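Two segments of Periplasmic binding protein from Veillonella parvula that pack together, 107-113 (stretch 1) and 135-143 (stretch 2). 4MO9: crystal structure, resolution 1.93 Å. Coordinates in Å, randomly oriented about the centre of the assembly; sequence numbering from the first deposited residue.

Stretch 1 107-113: NAEQVVA
Stretch 2 135-143: AKMDAAGIQ

Two helices of one chain pack side by side, running in nearly the same direction. Helix 108-112 and helix 135-139 cross at -28°, and their axes approach to 10.2 Å. Ala-108 CA lies 6.8 Å from Lys-136 CA, and Val-112 CA lies 6.7 Å from Ala-140 CA, so the register advances four residues on both sides.

Asn-107 precedes the first helix with phi/psi -122/107. Its chi1 is t and chi2 is -49°, which brings Asn-107 OD1 3.0 Å from Gln-110 N. This bond caps the helix. Val-112 N then bonds to Ala-108 O at 2.9 Å.

Ala-108 points toward the second stretch. The lysine chain passes close over it, with Ala-108 CB to Lys-136 CD at 3.5 Å. Lys-136 has chi1 m and the other three chi angles t. This extended chain carries its ammonium to Glu-109, whose CA-to-CB bond points sideways. Glu-109 bends back with chi1 m, chi2 p and chi3 28°. Lys-136 NZ donates to Glu-109 OE2 at 3.2 Å, a hydrogen bond within a salt bridge.

Met-137 is selenomethionine. It also starts sideways, but chi1 m, chi2 m and chi3 107° bring its end to the first helix. Met-137 CE lies 3.7 Å from Ala-108 CB and 3.9 Å from Val-112 CG2. Met-137 SE is 4.2 Å from Val-111 CG1. These contacts are apolar.

Val-111 and Val-112 both have chi1 t. Val-112 CG1 meets Ala-140 CB at 3.7 Å, while Val-112 CG2 reaches Ile-142 CD1 at 4.2 Å. Ile-142 is m, t and points toward the first stretch.

Gly-141, phi/psi 84/17, is the first residue after the second helix to leave helical phi/psi, in a Schellman motif. Ile-142 N bonds to Met-137 O at 3.0 Å, and Gly-141 N to Asp-138 O at 2.9 Å. A CB at these angles would jam against Ala-140 O.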

# COMPACT_ATOMS: atom_id res chain seq x y z
N ASN A 107 3.96 -20.27 13.71
CA ASN A 107 3.75 -21.43 14.56
C ASN A 107 2.29 -21.41 15.00
O ASN A 107 1.90 -20.58 15.83
CB ASN A 107 4.69 -21.38 15.77
CG ASN A 107 4.57 -22.61 16.67
OD1 ASN A 107 3.47 -23.02 17.05
ND2 ASN A 107 5.71 -23.19 17.02
N ALA A 108 1.49 -22.31 14.45
CA ALA A 108 0.05 -22.32 14.70
C ALA A 108 -0.28 -22.47 16.19
O ALA A 108 -1.19 -21.81 16.70
CB ALA A 108 -0.63 -23.39 13.88
N GLU A 109 0.44 -23.36 16.87
CA GLU A 109 0.22 -23.60 18.29
C GLU A 109 0.52 -22.35 19.14
O GLU A 109 -0.15 -22.11 20.15
CB GLU A 109 1.07 -24.79 18.77
CG GLU A 109 0.58 -26.16 18.29
CD GLU A 109 0.82 -26.40 16.80
OE1 GLU A 109 1.77 -25.81 16.25
OE2 GLU A 109 0.04 -27.17 16.19
N GLN A 110 1.52 -21.58 18.74
CA GLN A 110 1.86 -20.35 19.46
C GLN A 110 0.74 -19.32 19.30
O GLN A 110 0.39 -18.60 20.25
CB GLN A 110 3.19 -19.77 18.94
CG GLN A 110 3.70 -18.55 19.70
CD GLN A 110 3.33 -17.22 19.04
OE1 GLN A 110 3.42 -16.16 19.66
NE2 GLN A 110 2.93 -17.28 17.77
N VAL A 111 0.15 -19.28 18.12
CA VAL A 111 -0.95 -18.36 17.86
C VAL A 111 -2.21 -18.77 18.62
O VAL A 111 -2.83 -17.93 19.29
CB VAL A 111 -1.26 -18.28 16.36
CG1 VAL A 111 -2.48 -17.39 16.14
CG2 VAL A 111 -0.05 -17.76 15.60
N VAL A 112 -2.57 -20.05 18.53
CA VAL A 112 -3.72 -20.60 19.28
C VAL A 112 -3.60 -20.30 20.77
O VAL A 112 -4.59 -20.05 21.45
CB VAL A 112 -3.86 -22.13 19.05
CG1 VAL A 112 -4.93 -22.73 19.96
CG2 VAL A 112 -4.18 -22.42 17.59
N ALA A 113 -2.36 -20.30 21.26
CA ALA A 113 -2.10 -20.07 22.68
C ALA A 113 -2.38 -18.63 23.11
O ALA A 113 -2.41 -18.33 24.30
CB ALA A 113 -0.68 -20.44 23.00
N ALA A 135 -7.02 -24.99 9.06
CA ALA A 135 -7.61 -26.13 9.75
C ALA A 135 -7.34 -26.03 11.25
O ALA A 135 -8.20 -26.34 12.08
CB ALA A 135 -7.10 -27.45 9.20
N LYS A 136 -6.14 -25.57 11.61
CA LYS A 136 -5.77 -25.44 13.01
C LYS A 136 -6.50 -24.27 13.67
O LYS A 136 -6.90 -24.36 14.84
CB LYS A 136 -4.26 -25.33 13.18
CG LYS A 136 -3.54 -26.64 12.84
CD LYS A 136 -2.06 -26.55 13.13
CE LYS A 136 -1.35 -27.86 12.81
NZ LYS A 136 0.13 -27.72 13.00
N MSE A 137 -6.69 -23.20 12.92
CA MSE A 137 -7.44 -22.04 13.40
C MSE A 137 -8.91 -22.44 13.62
O MSE A 137 -9.50 -22.13 14.67
CB MSE A 137 -7.34 -20.87 12.42
CG MSE A 137 -5.90 -20.39 12.09
SE MSE A 137 -4.93 -19.75 13.66
CE MSE A 137 -3.72 -21.28 13.84
N ASP A 138 -9.48 -23.15 12.64
CA ASP A 138 -10.86 -23.65 12.74
C ASP A 138 -11.03 -24.55 13.97
O ASP A 138 -11.96 -24.38 14.77
CB ASP A 138 -11.23 -24.45 11.48
CG ASP A 138 -11.39 -23.57 10.24
OD1 ASP A 138 -11.46 -22.33 10.36
OD2 ASP A 138 -11.46 -24.14 9.12
N ALA A 139 -10.14 -25.53 14.11
CA ALA A 139 -10.18 -26.45 15.24
C ALA A 139 -10.18 -25.72 16.59
O ALA A 139 -10.79 -26.19 17.55
CB ALA A 139 -9.03 -27.44 15.17
N ALA A 140 -9.51 -24.57 16.65
CA ALA A 140 -9.39 -23.81 17.89
C ALA A 140 -10.54 -22.81 18.10
O ALA A 140 -10.58 -22.12 19.11
CB ALA A 140 -8.06 -23.07 17.94
N GLY A 141 -11.43 -22.71 17.12
CA GLY A 141 -12.58 -21.82 17.23
C GLY A 141 -12.27 -20.38 16.85
O GLY A 141 -13.03 -19.46 17.19
N ILE A 142 -11.16 -20.17 16.14
CA ILE A 142 -10.77 -18.83 15.71
C ILE A 142 -11.39 -18.52 14.34
O ILE A 142 -11.31 -19.34 13.42
CB ILE A 142 -9.23 -18.71 15.64
CG1 ILE A 142 -8.62 -19.00 17.02
CG2 ILE A 142 -8.81 -17.33 15.13
CD1 ILE A 142 -7.19 -19.49 16.97
N GLN A 143 -11.98 -17.33 14.20
CA GLN A 143 -12.66 -16.98 12.95
C GLN A 143 -11.70 -16.38 11.94
O GLN A 143 -10.78 -15.65 12.30
CB GLN A 143 -13.83 -16.02 13.22
CG GLN A 143 -14.82 -16.57 14.25
CD GLN A 143 -15.31 -17.96 13.88
OE1 GLN A 143 -15.87 -18.16 12.80
NE2 GLN A 143 -15.09 -18.93 14.77